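Local coordinates for cellobiose 2-epimerase (Spirochaeta thermophila DSM 6192, PDB 5ZIG), which probably catalyses the reversible epimerisation of cellobiose at C2 of its reducing glucose, giving 4-O-beta-D-glucopyranosyl-D-mannose, at residues Leu144-Phe149 with Arg206-Pro211; Asp150-Arg155 with Glu199-Leu204; Asn192-Ile197 with Glu240-Met245. All blocks are in the same frame, centred on the assembly; numbering follows the deposited sequence.

Contact 1 of 3, residues Leu144-Phe149 with Arg206-Pro211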
loop_
_atom_site.group_PDB
_atom_site.type_symbol
_atom_site.label_atom_id
_atom_site.label_comp_id
_atom_site.label_asym_id
_atom_site.label_seq_id
_atom_site.Cartn_x
_atom_site.Cartn_y
_atom_site.Cartn_z
ATOM N N LEU A 144 12.795 1.348 -16.797
ATOM C CA LEU A 144 13.238 0.674 -15.583
ATOM C C LEU A 144 12.117 -0.143 -14.954
ATOM O O LEU A 144 12.353 -1.246 -14.447
ATOM C CB LEU A 144 13.799 1.692 -14.594
ATOM C CG LEU A 144 15.258 2.032 -14.910
ATOM C CD1 LEU A 144 15.677 3.319 -14.231
ATOM C CD2 LEU A 144 16.134 0.887 -14.454
ATOM N N ALA A 145 10.895 0.373 -14.955
ATOM C CA ALA A 145 9.794 -0.436 -14.442
ATOM C C ALA A 145 9.651 -1.719 -15.256
ATOM O O ALA A 145 9.357 -2.785 -14.707
ATOM C CB ALA A 145 8.497 0.374 -14.448
ATOM N N TRP A 146 9.910 -1.640 -16.563
ATOM C CA TRP A 146 9.765 -2.810 -17.431
ATOM C C TRP A 146 10.866 -3.829 -17.183
ATOM O O TRP A 146 10.612 -5.045 -17.194
ATOM C CB TRP A 146 9.777 -2.374 -18.892
ATOM C CG TRP A 146 8.448 -1.973 -19.417
ATOM C CD1 TRP A 146 8.132 -0.797 -20.038
ATOM C CD2 TRP A 146 7.238 -2.738 -19.372
ATOM N NE1 TRP A 146 6.802 -0.788 -20.393
ATOM C CE2 TRP A 146 6.232 -1.968 -19.991
ATOM C CE3 TRP A 146 6.907 -4.001 -18.870
ATOM C CZ2 TRP A 146 4.936 -2.421 -20.125
ATOM C CZ3 TRP A 146 5.618 -4.445 -19.009
ATOM C CH2 TRP A 146 4.649 -3.657 -19.628
ATOM N N GLU A 147 12.099 -3.350 -16.981
ATOM C CA GLU A 147 13.194 -4.235 -16.604
ATOM C C GLU A 147 12.878 -4.977 -15.312
ATOM O O GLU A 147 13.132 -6.180 -15.192
ATOM C CB GLU A 147 14.482 -3.421 -16.448
ATOM C CG GLU A 147 15.770 -4.255 -16.332
ATOM C CD GLU A 147 16.995 -3.404 -16.038
ATOM O OE1 GLU A 147 17.012 -2.656 -15.034
ATOM O OE2 GLU A 147 17.944 -3.463 -16.834
ATOM N N THR A 148 12.317 -4.275 -14.327
ATOM C CA THR A 148 12.062 -4.897 -13.034
ATOM C C THR A 148 10.919 -5.908 -13.123
ATOM O O THR A 148 11.029 -7.021 -12.590
ATOM C CB THR A 148 11.767 -3.797 -11.994
ATOM O OG1 THR A 148 12.727 -2.732 -12.136
ATOM C CG2 THR A 148 11.826 -4.344 -10.584
ATOM N N PHE A 149 9.809 -5.516 -13.772
ATOM C CA PHE A 149 8.747 -6.463 -14.141
ATOM C C PHE A 149 9.331 -7.732 -14.760
ATOM O O PHE A 149 9.001 -8.853 -14.354
ATOM C CB PHE A 149 7.793 -5.791 -15.133
ATOM C CG PHE A 149 6.708 -6.701 -15.684
ATOM C CD1 PHE A 149 5.582 -7.023 -14.925
ATOM C CD2 PHE A 149 6.829 -7.248 -16.949
ATOM C CE1 PHE A 149 4.570 -7.843 -15.442
ATOM C CE2 PHE A 149 5.826 -8.083 -17.470
ATOM C CZ PHE A 149 4.693 -8.372 -16.712
ATOM N N ARG A 206 -2.514 -0.174 -16.118
ATOM C CA ARG A 206 -3.221 1.074 -16.385
ATOM C C ARG A 206 -2.359 2.019 -17.207
ATOM O O ARG A 206 -2.851 2.692 -18.120
ATOM C CB ARG A 206 -3.637 1.751 -15.079
ATOM C CG ARG A 206 -4.298 3.112 -15.327
ATOM C CD ARG A 206 -4.759 3.801 -14.018
ATOM N NE ARG A 206 -6.034 3.260 -13.576
ATOM C CZ ARG A 206 -6.180 2.382 -12.595
ATOM N NH1 ARG A 206 -5.116 1.946 -11.928
ATOM N NH2 ARG A 206 -7.395 1.949 -12.275
ATOM N N THR A 207 -1.063 2.082 -16.900
ATOM C CA THR A 207 -0.154 3.010 -17.562
ATOM C C THR A 207 0.158 2.578 -19.000
ATOM O O THR A 207 0.355 3.433 -19.869
ATOM C CB THR A 207 1.145 3.123 -16.732
ATOM O OG1 THR A 207 0.827 3.349 -15.340
ATOM C CG2 THR A 207 2.079 4.230 -17.248
ATOM N N THR A 208 0.186 1.269 -19.284
ATOM C CA THR A 208 0.684 0.778 -20.570
ATOM C C THR A 208 -0.273 -0.122 -21.348
ATOM O O THR A 208 -0.093 -0.260 -22.561
ATOM C CB THR A 208 1.997 -0.009 -20.385
ATOM O OG1 THR A 208 1.720 -1.218 -19.665
ATOM C CG2 THR A 208 3.050 0.795 -19.636
ATOM N N LYS A 209 -1.239 -0.773 -20.700
ATOM C CA LYS A 209 -2.163 -1.690 -21.373
ATOM C C LYS A 209 -1.421 -2.825 -22.069
ATOM O O LYS A 209 -1.895 -3.381 -23.068
ATOM C CB LYS A 209 -3.065 -0.953 -22.374
ATOM C CG LYS A 209 -4.317 -0.337 -21.760
ATOM C CD LYS A 209 -4.006 0.968 -21.045
ATOM C CE LYS A 209 -3.244 1.934 -21.956
ATOM N NZ LYS A 209 -2.993 3.272 -21.327
ATOM N N GLU A 210 -0.249 -3.162 -21.556
ATOM C CA GLU A 210 0.502 -4.264 -22.119
ATOM C C GLU A 210 -0.174 -5.562 -21.688
ATOM O O GLU A 210 -0.441 -5.746 -20.494
ATOM C CB GLU A 210 1.963 -4.187 -21.677
ATOM C CG GLU A 210 2.841 -5.395 -22.028
ATOM C CD GLU A 210 2.758 -5.801 -23.489
ATOM O OE1 GLU A 210 2.952 -4.927 -24.370
ATOM O OE2 GLU A 210 2.496 -7.000 -23.746
ATOM N N PRO A 211 -0.560 -6.430 -22.629
ATOM C CA PRO A 211 -1.282 -7.660 -22.250
ATOM C C PRO A 211 -0.488 -8.606 -21.349
ATOM O O PRO A 211 -1.099 -9.420 -20.637
ATOM C CB PRO A 211 -1.593 -8.315 -23.609
ATOM C CG PRO A 211 -1.621 -7.177 -24.579
ATOM C CD PRO A 211 -0.574 -6.199 -24.084
#

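Contact 2 of 3, residues Asp150-Arg155 with Glu199-Leu204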
loop_
_atom_site.group_PDB
_atom_site.type_symbol
_atom_site.label_atom_id
_atom_site.label_comp_id
_atom_site.label_asym_id
_atom_site.label_seq_id
_atom_site.Cartn_x
_atom_site.Cartn_y
_atom_site.Cartn_z
ATOM N N ASP A 150 10.222 -7.571 -15.741
ATOM C CA ASP A 150 10.791 -8.750 -16.395
ATOM C C ASP A 150 11.510 -9.637 -15.395
ATOM O O ASP A 150 11.455 -10.867 -15.505
ATOM C CB ASP A 150 11.727 -8.331 -17.531
ATOM C CG ASP A 150 10.970 -7.992 -18.797
ATOM O OD1 ASP A 150 9.781 -8.374 -18.875
ATOM O OD2 ASP A 150 11.544 -7.342 -19.700
ATOM N N LEU A 151 12.160 -9.035 -14.387
ATOM C CA LEU A 151 12.860 -9.843 -13.387
ATOM C C LEU A 151 11.872 -10.576 -12.498
ATOM O O LEU A 151 12.064 -11.759 -12.178
ATOM C CB LEU A 151 13.768 -8.968 -12.526
ATOM C CG LEU A 151 15.101 -8.474 -13.085
ATOM C CD1 LEU A 151 15.695 -7.468 -12.108
ATOM C CD2 LEU A 151 16.060 -9.640 -13.333
ATOM N N LEU A 152 10.843 -9.853 -12.035
ATOM C CA LEU A 152 9.777 -10.455 -11.250
ATOM C C LEU A 152 9.164 -11.661 -11.960
ATOM O O LEU A 152 8.855 -12.677 -11.322
ATOM C CB LEU A 152 8.707 -9.403 -10.950
ATOM C CG LEU A 152 8.876 -8.456 -9.760
ATOM C CD1 LEU A 152 10.334 -8.057 -9.516
ATOM C CD2 LEU A 152 8.011 -7.217 -9.948
ATOM N N GLU A 153 8.968 -11.567 -13.278
ATOM C CA GLU A 153 8.401 -12.693 -13.997
ATOM C C GLU A 153 9.474 -13.738 -14.285
ATOM O O GLU A 153 9.275 -14.930 -14.029
ATOM C CB GLU A 153 7.729 -12.214 -15.290
ATOM C CG GLU A 153 6.585 -11.207 -15.064
ATOM C CD GLU A 153 5.451 -11.787 -14.253
ATOM O OE1 GLU A 153 4.828 -12.782 -14.698
ATOM O OE2 GLU A 153 5.195 -11.245 -13.148
ATOM N N ASP A 154 10.641 -13.303 -14.760
ATOM C CA ASP A 154 11.629 -14.287 -15.206
ATOM C C ASP A 154 12.311 -14.992 -14.031
ATOM O O ASP A 154 12.474 -16.220 -14.055
ATOM C CB ASP A 154 12.648 -13.619 -16.137
ATOM C CG ASP A 154 11.991 -13.016 -17.401
ATOM O OD1 ASP A 154 12.601 -12.130 -18.054
ATOM O OD2 ASP A 154 10.848 -13.415 -17.728
ATOM N N ARG A 155 12.699 -14.254 -12.989
ATOM C CA ARG A 155 13.311 -14.870 -11.814
ATOM C C ARG A 155 12.337 -15.085 -10.661
ATOM O O ARG A 155 12.488 -16.060 -9.922
ATOM C CB ARG A 155 14.492 -14.030 -11.300
ATOM C CG ARG A 155 15.537 -13.644 -12.352
ATOM C CD ARG A 155 16.229 -14.863 -12.960
ATOM N NE ARG A 155 16.885 -15.695 -11.951
ATOM C CZ ARG A 155 16.570 -16.964 -11.718
ATOM N NH1 ARG A 155 15.613 -17.552 -12.425
ATOM N NH2 ARG A 155 17.208 -17.649 -10.784
ATOM N N GLU A 199 -0.695 -5.007 -6.797
ATOM C CA GLU A 199 -0.908 -3.564 -6.737
ATOM C C GLU A 199 -0.075 -2.843 -7.783
ATOM O O GLU A 199 -0.585 -1.992 -8.533
ATOM C CB GLU A 199 -0.587 -3.060 -5.327
ATOM C CG GLU A 199 -0.405 -1.560 -5.183
ATOM C CD GLU A 199 0.158 -1.188 -3.817
ATOM O OE1 GLU A 199 1.330 -1.516 -3.520
ATOM O OE2 GLU A 199 -0.585 -0.594 -3.021
ATOM N N ALA A 200 1.211 -3.196 -7.862
ATOM C CA ALA A 200 2.095 -2.651 -8.885
ATOM C C ALA A 200 1.564 -2.923 -10.283
ATOM O O ALA A 200 1.598 -2.044 -11.149
ATOM C CB ALA A 200 3.501 -3.257 -8.734
ATOM N N TYR A 201 1.111 -4.153 -10.531
ATOM C CA TYR A 201 0.793 -4.564 -11.899
ATOM C C TYR A 201 -0.468 -3.879 -12.401
ATOM O O TYR A 201 -0.511 -3.438 -13.554
ATOM C CB TYR A 201 0.649 -6.080 -11.981
ATOM C CG TYR A 201 1.975 -6.825 -11.934
ATOM C CD1 TYR A 201 3.168 -6.152 -11.684
ATOM C CD2 TYR A 201 2.033 -8.188 -12.155
ATOM C CE1 TYR A 201 4.386 -6.829 -11.642
ATOM C CE2 TYR A 201 3.265 -8.894 -12.106
ATOM C CZ TYR A 201 4.431 -8.198 -11.860
ATOM O OH TYR A 201 5.653 -8.863 -11.826
ATOM N N SER A 202 -1.506 -3.789 -11.559
ATOM C CA SER A 202 -2.687 -2.998 -11.923
ATOM C C SER A 202 -2.284 -1.629 -12.460
ATOM O O SER A 202 -2.772 -1.190 -13.508
ATOM C CB SER A 202 -3.635 -2.843 -10.727
ATOM O OG SER A 202 -4.255 -4.077 -10.383
ATOM N N THR A 203 -1.351 -0.963 -11.778
ATOM C CA THR A 203 -0.920 0.376 -12.173
ATOM C C THR A 203 -0.015 0.339 -13.410
ATOM O O THR A 203 -0.116 1.217 -14.279
ATOM C CB THR A 203 -0.237 1.064 -10.968
ATOM O OG1 THR A 203 -1.232 1.432 -10.003
ATOM C CG2 THR A 203 0.534 2.327 -11.374
ATOM N N LEU A 204 0.870 -0.660 -13.518
ATOM C CA LEU A 204 1.666 -0.792 -14.742
ATOM C C LEU A 204 0.765 -1.081 -15.938
ATOM O O LEU A 204 0.974 -0.539 -17.029
ATOM C CB LEU A 204 2.739 -1.883 -14.573
ATOM C CG LEU A 204 3.700 -2.101 -15.757
ATOM C CD1 LEU A 204 4.512 -0.833 -16.065
ATOM C CD2 LEU A 204 4.613 -3.316 -15.572
#

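Contact 3 of 3, residues Asn192-Ile197 with Glu240-Met245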
loop_
_atom_site.group_PDB
_atom_site.type_symbol
_atom_site.label_atom_id
_atom_site.label_comp_id
_atom_site.label_asym_id
_atom_site.label_seq_id
_atom_site.Cartn_x
_atom_site.Cartn_y
_atom_site.Cartn_z
ATOM N N ASN A 192 1.431 -10.866 1.767
ATOM C CA ASN A 192 1.786 -9.459 1.744
ATOM C C ASN A 192 2.521 -9.106 0.457
ATOM O O ASN A 192 2.163 -8.148 -0.242
ATOM C CB ASN A 192 2.627 -9.152 2.982
ATOM C CG ASN A 192 2.952 -7.703 3.099
ATOM O OD1 ASN A 192 2.060 -6.854 3.108
ATOM N ND2 ASN A 192 4.237 -7.399 3.176
ATOM N N THR A 193 3.543 -9.895 0.116
ATOM C CA THR A 193 4.283 -9.654 -1.115
ATOM C C THR A 193 3.417 -9.894 -2.346
ATOM O O THR A 193 3.506 -9.154 -3.337
ATOM C CB THR A 193 5.529 -10.540 -1.143
ATOM O OG1 THR A 193 6.464 -10.057 -0.165
ATOM C CG2 THR A 193 6.167 -10.503 -2.503
ATOM N N HIS A 194 2.559 -10.907 -2.305
ATOM C CA HIS A 194 1.705 -11.156 -3.462
ATOM C C HIS A 194 0.735 -10.006 -3.692
ATOM O O HIS A 194 0.498 -9.612 -4.842
ATOM C CB HIS A 194 0.975 -12.486 -3.302
ATOM C CG HIS A 194 1.828 -13.658 -3.669
ATOM N ND1 HIS A 194 2.722 -14.225 -2.789
ATOM C CD2 HIS A 194 1.985 -14.317 -4.841
ATOM C CE1 HIS A 194 3.355 -15.216 -3.386
ATOM N NE2 HIS A 194 2.932 -15.293 -4.633
ATOM N N LEU A 195 0.206 -9.422 -2.608
ATOM C CA LEU A 195 -0.756 -8.333 -2.758
ATOM C C LEU A 195 -0.095 -7.118 -3.379
ATOM O O LEU A 195 -0.687 -6.425 -4.213
ATOM C CB LEU A 195 -1.372 -7.967 -1.403
ATOM C CG LEU A 195 -2.360 -6.785 -1.391
ATOM C CD1 LEU A 195 -3.601 -7.217 -2.123
ATOM C CD2 LEU A 195 -2.751 -6.334 0.015
ATOM N N HIS A 196 1.135 -6.811 -2.993
ATOM C CA HIS A 196 1.695 -5.584 -3.535
ATOM C C HIS A 196 2.268 -5.774 -4.926
ATOM O O HIS A 196 2.432 -4.790 -5.659
ATOM C CB HIS A 196 2.694 -5.001 -2.534
ATOM C CG HIS A 196 2.005 -4.393 -1.350
ATOM N ND1 HIS A 196 1.492 -3.111 -1.372
ATOM C CD2 HIS A 196 1.681 -4.908 -0.140
ATOM C CE1 HIS A 196 0.922 -2.850 -0.210
ATOM N NE2 HIS A 196 1.010 -3.928 0.550
ATOM N N ILE A 197 2.509 -7.014 -5.334
ATOM C CA ILE A 197 2.836 -7.234 -6.736
ATOM C C ILE A 197 1.604 -6.999 -7.596
ATOM O O ILE A 197 1.659 -6.322 -8.632
ATOM C CB ILE A 197 3.416 -8.639 -6.950
ATOM C CG1 ILE A 197 4.838 -8.706 -6.394
ATOM C CG2 ILE A 197 3.432 -8.956 -8.442
ATOM C CD1 ILE A 197 5.224 -10.089 -5.878
ATOM N N GLU A 240 5.924 -23.437 -0.296
ATOM C CA GLU A 240 6.110 -23.339 -1.740
ATOM C C GLU A 240 4.888 -23.860 -2.488
ATOM O O GLU A 240 4.393 -23.201 -3.412
ATOM C CB GLU A 240 7.371 -24.096 -2.162
ATOM C CG GLU A 240 7.953 -23.634 -3.484
ATOM C CD GLU A 240 8.912 -24.649 -4.097
ATOM O OE1 GLU A 240 8.957 -25.800 -3.604
ATOM O OE2 GLU A 240 9.618 -24.286 -5.067
ATOM N N ASP A 241 4.360 -25.024 -2.074
ATOM C CA ASP A 241 3.159 -25.595 -2.670
ATOM C C ASP A 241 1.865 -24.984 -2.109
ATOM O O ASP A 241 0.798 -25.589 -2.270
ATOM C CB ASP A 241 3.145 -27.121 -2.494
ATOM C CG ASP A 241 3.032 -27.555 -1.037
ATOM O OD1 ASP A 241 2.895 -26.699 -0.132
ATOM O OD2 ASP A 241 3.087 -28.775 -0.788
ATOM N N TRP A 242 1.946 -23.830 -1.442
ATOM C CA TRP A 242 0.805 -23.015 -0.993
ATOM C C TRP A 242 0.117 -23.584 0.239
ATOM O O TRP A 242 -0.954 -23.122 0.609
ATOM C CB TRP A 242 -0.223 -22.794 -2.110
ATOM C CG TRP A 242 0.282 -21.805 -3.088
ATOM C CD1 TRP A 242 0.744 -22.057 -4.356
ATOM C CD2 TRP A 242 0.437 -20.396 -2.872
ATOM N NE1 TRP A 242 1.156 -20.880 -4.942
ATOM C CE2 TRP A 242 0.974 -19.848 -4.055
ATOM C CE3 TRP A 242 0.165 -19.541 -1.791
ATOM C CZ2 TRP A 242 1.246 -18.488 -4.190
ATOM C CZ3 TRP A 242 0.425 -18.194 -1.931
ATOM C CH2 TRP A 242 0.971 -17.680 -3.118
ATOM N N ALA A 243 0.712 -24.563 0.896
ATOM C CA ALA A 243 0.187 -24.995 2.173
ATOM C C ALA A 243 0.244 -23.833 3.167
ATOM O O ALA A 243 1.236 -23.086 3.202
ATOM C CB ALA A 243 0.976 -26.203 2.692
ATOM N N PRO A 244 -0.805 -23.634 3.969
ATOM C CA PRO A 244 -0.778 -22.580 4.994
ATOM C C PRO A 244 0.313 -22.805 6.034
ATOM O O PRO A 244 0.508 -23.914 6.533
ATOM C CB PRO A 244 -2.169 -22.679 5.624
ATOM C CG PRO A 244 -3.008 -23.302 4.544
ATOM C CD PRO A 244 -2.130 -24.267 3.863
ATOM N N MET A 245 1.020 -21.736 6.378
ATOM C CA MET A 245 1.991 -21.782 7.462
ATOM C C MET A 245 1.588 -20.794 8.550
ATOM O O MET A 245 1.130 -19.687 8.251
ATOM C CB MET A 245 3.401 -21.466 6.958
ATOM C CG MET A 245 3.951 -22.510 6.006
ATOM S SD MET A 245 5.500 -21.992 5.237
ATOM C CE MET A 245 6.602 -21.906 6.657
#

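Contact 1 of 3, residues Leu144-Phe149 with Arg206-Pro211
Trp-146 reaches from helix 139-156 to the end of helix 191-208, where Thr-208 and Glu-210 receive the six-membered part of its indole; the two helices belong to the (alpha/alpha)6 barrel of the N-acylglucosamine 2-epimerase family. No hydrogen bond crosses here, so the contact is made by packing. CH2 of Trp-146 meets CB of Glu-210 at 3.4 Å, the methylene lying at the ring edge and near its plane, and CG of Glu-210 follows at 3.5 Å from CH2. The indole and the carboxylate are turned 72° against each other. Thr-208 runs alongside the ring, pointing the other way: OG1 comes obliquely to CZ2 of Trp-146 at 3.5 Å, and CG2 stands 3.8 Å from the same CZ2.

The polar ends of both partners are occupied elsewhere. Thr-208 OG1, set between the backbone N and the carbonyl carbon (chi1 67°), bonds back to Leu-204 O one helical turn earlier, and takes a weak bond from Glu-210 N. Glu-210 CG lies anti to the backbone N (chi1 172°), and the chain then bends at chi2, which lets OE2 cap Arg-212 N at the start of helix 211-228 while CB and CG stay against the indole.

Between the two, Lys-209, with positive phi, ends helix 191-208 and sets Glu-210 at the N-cap of helix 211-228. Around the tryptophan the packing continues: CD2 of Leu-204 lies over one face of the indole, 3.8 Å from CZ3 of Trp-146, and Val-213 of helix 211-228 also touches the ring. One turn of helix 139-156 after Trp-146, Phe-149 brings its CD2 to the edge of the indole, in the ring plane.

Contact 2 of 3, residues Asp150-Arg155 with Glu199-Leu204
Tyr-201 of helix 191-208 reaches across to helix 139-156 and ends between Leu-152 and Glu-153, two neighbouring residues at a wider, pi-type turn of that helix. The polar part is one hydrogen bond: Tyr-201 OH gives its proton to Glu-153 OE2 at 2.8 Å. The carboxylate receives it on the anti lone pair of OE2, the one away from its other oxygen. OE2 lies at the edge of the tyrosine ring and near its plane, 3.2 Å from CE2 of Tyr-201, while the carboxylate plane itself is turned 62° from the ring. In Glu-153 CG is anti to the carbonyl carbon (chi1 -60°), and the chain bends at chi2, bringing the acid group to the phenol. The same OE2 is also hydrogen-bonded to Tyr-164 OH, from a loop.

The apolar part is supplied by Leu-152. Its CB lies 3.2 Å from Tyr-201 OH, a tight approach, and its CD2 reaches the ring edge, 4.0 Å from CE1 of Tyr-201. Leucine and glutamate thus meet the two edge carbons CE1 and CE2 respectively, with the hydroxyl oxygen wedged against the leucine.

Other aromatic and aliphatic groups complete the setting. Phe-149 meets Tyr-201 edge-to-face, and Val-213 and Ala-216 of helix 211-228 touch the tyrosine too, so the phenol sits where three helices of the barrel come together.

All three residues of the contact are buried, and the chemistry follows from that. A buried carboxylate oxygen that meets two tyrosine hydroxyls is supplied with partners by the protein itself, and such bonding would tend to stabilise the ionised acid, while the Tyr-201 bond fixes where the phenol end lies and how its O-H is turned.

Contact 3 of 3, residues Asn192-Ile197 with Glu240-Met245
His-194 and Trp-242 meet as an edge-to-face aromatic pair, the indole edge pointing at one imidazole face, with ring centroids 4.9 Å apart and planes at 62°. From its CB, on helix 191-208, the histidine heads toward the loop before strand 244-245 with CG anti to the carbonyl carbon (chi1 -81°). CG is 4.1 Å from CH2 of Trp-242. Next come ND1 and CD2, each 3.9 Å from that CH2; ND1 is hydrogen-bonded to Thr-190 O. At the tip CE1 and NE2 both approach CH2 of Trp-242 to 3.4 Å, so the indole carbon hangs over the rim of the imidazole rather than its middle. NE2 is also 3.6 Å from CZ2 of Trp-242 and bonds in addition to Tyr-164 N. Bonds at both ring nitrogens thus probably fix its rotation and present its face to the tryptophan.

With an alanine here instead of His-194, the Trp-242 edge would probably lose the ring it faces, and Thr-190 O and Tyr-164 N their imidazole partner.

Trp-242, with positive phi, is the middle residue of an Asx turn that Asp-241 OD1 closes onto Ala-243 N, and it stacks on His-227. The pair packs the loop linking antiparallel strands 237-238 and 244-245 against helix 191-208 of the (alpha/alpha)6 barrel characteristic of this family.

All three contacts share helix 191-208, and their order along it is 192-197 (contact 3), 199-204 (contact 2), 206-211 (contact 1, running past the helix end). Contacts 1 and 2 both pair it with helix 139-156; their centres are about 7 Å apart, and the two touch. Both segments of contact 2 fall between those of contact 1 in the sequence. The centre of contact 3 lies about 15 Å from that of contact 2 and about 22 Å from that of contact 1, and its segments alternate with theirs. Helix 191-208 thus packs on helix 139-156 over its middle and C-terminal end, and on the 237-245 hairpin near its N-terminal end.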